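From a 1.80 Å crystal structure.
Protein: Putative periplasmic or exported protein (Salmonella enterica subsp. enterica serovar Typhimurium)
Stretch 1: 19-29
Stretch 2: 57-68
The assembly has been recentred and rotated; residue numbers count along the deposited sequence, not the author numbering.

Stretch 1, residues 19-29: TVEQIVDTIDQ
Stretch 2, residues 57-68: TLPLGDKFYLSF

How do the two stretches lie against each other? Residues 20-28 form a helix, and stretch 2 runs as a strand to Phe 68, with N-to-C directions 3° apart and axes 11.1 Å apart at closest. Val 20 CA lies 6.4 Å from Leu 60 CA, Val 24 CA 8.7 Å from Tyr 65 CA, and Asp 28 CA 8.7 Å from Ser 67 CA. Thr 19 (chi1 p) caps the helix, its OG1 accepting from Gln 22 N at 3.2 Å, while Thr 19 N donates to Gln 22 OE1 at 2.9 Å.

What fills the N-terminal end of the contact? Val 20 (p) points toward stretch 2, its CG2 lying 3.6 Å from Pro 59 O and 4.1 Å from Leu 60 CD1, its CG1 4.0 Å from Gly 61 N. Ile 23 (m, t) starts sideways, yet its extended chain brings CD1 within 4.0 Å of Leu 58 CD1. These branched apolar groups suit a buried place. Nearby, Glu 21 (m, t) brings OE2 to 3.7 Å from Lys 63 CG, although the end of Lys 63 (m, m, t, m) leads away.

How does Tyr 65 fit in the middle? Its CA-to-CB bond points toward the helix, with chi1 t and chi2 71°, and stretch 1 covers 78 Å² of the residue. Val 24 (t) sets CG1 over one face, 3.6 Å from the Tyr 65 ring centroid and 10° off the normal, a CH-pi contact.

What secures the polar end? Asp 28 (t, chi2 4°) points toward the strand, and its OD2 accepts two hydrogen bonds: from Tyr 65 OH at a very short 2.5 Å, near the ring plane, and from Ser 67 OG (t) at 3.0 Å. One oxygen thus serves both hydroxyls of these buried residues. A water donates to Tyr 65 OH (2.8 Å) and Asp 25 OD1 (3.1 Å) and accepts from Gln 29 NE2 (2.8 Å).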

# COMPACT_ATOMS: atom_id res chain seq x y z
N THR B 19 -1.11 -2.01 7.95
CA THR B 19 -0.87 -1.64 6.55
C THR B 19 -1.82 -0.51 6.19
O THR B 19 -2.80 -0.25 6.91
CB THR B 19 -1.12 -2.80 5.57
OG1 THR B 19 -2.52 -3.13 5.55
CG2 THR B 19 -0.29 -4.02 5.91
N VAL B 20 -1.55 0.17 5.09
CA VAL B 20 -2.39 1.31 4.75
C VAL B 20 -3.83 0.86 4.42
O VAL B 20 -4.80 1.56 4.76
CB VAL B 20 -1.72 2.24 3.70
CG1 VAL B 20 -1.56 1.54 2.37
CG2 VAL B 20 -2.48 3.54 3.56
N GLU B 21 -3.98 -0.31 3.79
CA GLU B 21 -5.30 -0.88 3.53
C GLU B 21 -6.08 -1.16 4.82
O GLU B 21 -7.28 -0.89 4.90
CB GLU B 21 -5.20 -2.17 2.72
CG GLU B 21 -4.74 -1.97 1.29
CD GLU B 21 -5.18 -3.11 0.36
OE1 GLU B 21 -5.92 -4.02 0.81
OE2 GLU B 21 -4.78 -3.07 -0.84
N GLN B 22 -5.40 -1.74 5.81
CA GLN B 22 -6.02 -2.00 7.10
C GLN B 22 -6.44 -0.70 7.77
O GLN B 22 -7.47 -0.66 8.44
CB GLN B 22 -5.07 -2.80 8.01
CG GLN B 22 -4.70 -4.18 7.46
CD GLN B 22 -3.60 -4.88 8.26
OE1 GLN B 22 -2.73 -4.25 8.86
NE2 GLN B 22 -3.63 -6.21 8.26
N ILE B 23 -5.67 0.36 7.58
CA ILE B 23 -6.04 1.66 8.18
C ILE B 23 -7.30 2.20 7.51
O ILE B 23 -8.26 2.59 8.18
CB ILE B 23 -4.94 2.71 8.02
CG1 ILE B 23 -3.69 2.31 8.82
CG2 ILE B 23 -5.42 4.08 8.50
CD1 ILE B 23 -2.50 3.23 8.57
N VAL B 24 -7.29 2.26 6.17
CA VAL B 24 -8.44 2.71 5.40
C VAL B 24 -9.68 1.88 5.72
O VAL B 24 -10.74 2.45 6.06
CB VAL B 24 -8.13 2.72 3.90
CG1 VAL B 24 -9.38 2.98 3.07
CG2 VAL B 24 -7.06 3.77 3.61
N ASP B 25 -9.54 0.55 5.66
CA ASP B 25 -10.65 -0.35 6.02
C ASP B 25 -11.16 -0.08 7.44
O ASP B 25 -12.37 -0.05 7.67
CB ASP B 25 -10.21 -1.82 5.95
CG ASP B 25 -9.94 -2.28 4.53
OD1 ASP B 25 -10.29 -1.55 3.59
OD2 ASP B 25 -9.35 -3.38 4.38
N THR B 26 -10.25 0.11 8.39
CA THR B 26 -10.66 0.29 9.78
C THR B 26 -11.49 1.56 9.91
O THR B 26 -12.55 1.58 10.57
CB THR B 26 -9.43 0.40 10.72
OG1 THR B 26 -8.63 -0.80 10.61
CG2 THR B 26 -9.88 0.59 12.16
N ILE B 27 -11.02 2.63 9.28
CA ILE B 27 -11.70 3.92 9.41
C ILE B 27 -13.05 3.91 8.70
O ILE B 27 -14.07 4.31 9.28
CB ILE B 27 -10.83 5.07 8.89
CG1 ILE B 27 -9.54 5.19 9.71
CG2 ILE B 27 -11.57 6.39 8.98
CD1 ILE B 27 -8.66 6.35 9.26
N ASP B 28 -13.07 3.45 7.46
CA ASP B 28 -14.31 3.43 6.68
C ASP B 28 -15.36 2.56 7.35
O ASP B 28 -16.55 2.84 7.30
CB ASP B 28 -14.04 2.92 5.27
CG ASP B 28 -14.99 3.51 4.22
OD1 ASP B 28 -15.85 4.38 4.55
OD2 ASP B 28 -14.88 3.11 3.05
N GLN B 29 -14.91 1.49 8.00
CA GLN B 29 -15.85 0.51 8.53
C GLN B 29 -16.17 0.75 10.00
O GLN B 29 -16.86 -0.06 10.61
CB GLN B 29 -15.32 -0.91 8.33
CG GLN B 29 -15.19 -1.33 6.87
CD GLN B 29 -14.51 -2.68 6.71
OE1 GLN B 29 -14.62 -3.53 7.59
NE2 GLN B 29 -13.79 -2.87 5.61
N THR B 57 -0.48 13.06 5.53
CA THR B 57 -0.78 12.33 4.30
C THR B 57 -0.05 11.00 4.21
O THR B 57 1.19 10.95 4.26
CB THR B 57 -0.45 13.14 3.03
OG1 THR B 57 0.93 13.52 3.06
CG2 THR B 57 -1.32 14.38 2.94
N LEU B 58 -0.81 9.92 4.07
CA LEU B 58 -0.23 8.59 3.97
C LEU B 58 -0.46 8.09 2.55
O LEU B 58 -1.60 8.00 2.10
CB LEU B 58 -0.88 7.64 4.96
CG LEU B 58 -0.92 8.03 6.44
CD1 LEU B 58 -1.55 6.92 7.28
CD2 LEU B 58 0.47 8.38 6.96
N PRO B 59 0.62 7.78 1.83
CA PRO B 59 0.48 7.26 0.46
C PRO B 59 -0.24 5.92 0.46
O PRO B 59 -0.02 5.09 1.37
CB PRO B 59 1.93 7.06 0.01
CG PRO B 59 2.74 8.00 0.89
CD PRO B 59 2.03 7.98 2.22
N LEU B 60 -1.10 5.72 -0.54
CA LEU B 60 -1.71 4.42 -0.76
C LEU B 60 -0.74 3.45 -1.42
O LEU B 60 0.39 3.82 -1.78
CB LEU B 60 -2.99 4.56 -1.60
CG LEU B 60 -4.33 4.81 -0.88
CD1 LEU B 60 -4.19 5.55 0.44
CD2 LEU B 60 -5.33 5.53 -1.79
N GLY B 61 -1.18 2.21 -1.59
CA GLY B 61 -0.37 1.19 -2.20
C GLY B 61 -0.76 0.91 -3.63
O GLY B 61 -1.24 1.80 -4.33
N ASP B 62 -0.56 -0.34 -4.06
CA ASP B 62 -0.75 -0.75 -5.46
C ASP B 62 -2.21 -0.70 -5.90
O ASP B 62 -2.51 -0.68 -7.10
CB ASP B 62 -0.27 -2.19 -5.66
CG ASP B 62 1.24 -2.32 -5.69
OD1 ASP B 62 1.94 -1.30 -5.87
OD2 ASP B 62 1.71 -3.48 -5.54
N LYS B 63 -3.12 -0.71 -4.94
CA LYS B 63 -4.55 -0.78 -5.24
C LYS B 63 -5.26 0.55 -5.04
O LYS B 63 -4.96 1.30 -4.10
CB LYS B 63 -5.21 -1.83 -4.35
CG LYS B 63 -4.69 -3.23 -4.55
CD LYS B 63 -5.10 -3.75 -5.91
CE LYS B 63 -4.69 -5.22 -6.09
NZ LYS B 63 -3.25 -5.41 -5.75
N PHE B 64 -6.21 0.82 -5.93
CA PHE B 64 -7.08 1.99 -5.83
C PHE B 64 -8.27 1.65 -4.93
O PHE B 64 -8.88 0.57 -5.04
CB PHE B 64 -7.54 2.32 -7.25
CG PHE B 64 -8.38 3.57 -7.37
CD1 PHE B 64 -9.72 3.56 -7.03
CD2 PHE B 64 -7.83 4.73 -7.89
CE1 PHE B 64 -10.49 4.69 -7.18
CE2 PHE B 64 -8.60 5.86 -8.05
CZ PHE B 64 -9.92 5.85 -7.69
N TYR B 65 -8.62 2.57 -4.03
CA TYR B 65 -9.79 2.38 -3.18
C TYR B 65 -10.98 3.16 -3.71
O TYR B 65 -10.96 4.39 -3.77
CB TYR B 65 -9.50 2.87 -1.77
CG TYR B 65 -10.55 2.49 -0.73
CD1 TYR B 65 -10.68 1.18 -0.30
CD2 TYR B 65 -11.34 3.46 -0.12
CE1 TYR B 65 -11.59 0.83 0.69
CE2 TYR B 65 -12.27 3.12 0.88
CZ TYR B 65 -12.38 1.79 1.27
OH TYR B 65 -13.27 1.41 2.24
N LEU B 66 -12.02 2.42 -4.08
CA LEU B 66 -13.28 3.03 -4.43
C LEU B 66 -14.32 2.75 -3.34
O LEU B 66 -14.58 1.58 -3.00
CB LEU B 66 -13.74 2.46 -5.77
CG LEU B 66 -15.09 2.96 -6.27
CD1 LEU B 66 -15.07 4.47 -6.51
CD2 LEU B 66 -15.48 2.17 -7.52
N SER B 67 -14.94 3.79 -2.80
CA SER B 67 -16.00 3.59 -1.81
C SER B 67 -17.33 4.09 -2.38
O SER B 67 -17.42 5.22 -2.84
CB SER B 67 -15.64 4.27 -0.47
OG SER B 67 -16.50 3.85 0.60
N PHE B 68 -18.35 3.24 -2.38
CA PHE B 68 -19.61 3.64 -2.99
C PHE B 68 -20.80 3.41 -2.06
O PHE B 68 -20.76 2.57 -1.16
CB PHE B 68 -19.79 2.88 -4.32
CG PHE B 68 -19.75 1.39 -4.17
CD1 PHE B 68 -18.54 0.70 -4.23
CD2 PHE B 68 -20.92 0.66 -4.01
CE1 PHE B 68 -18.50 -0.68 -4.11
CE2 PHE B 68 -20.89 -0.72 -3.89
CZ PHE B 68 -19.67 -1.39 -3.94
O HOH W 1 -13.32 -1.10 3.46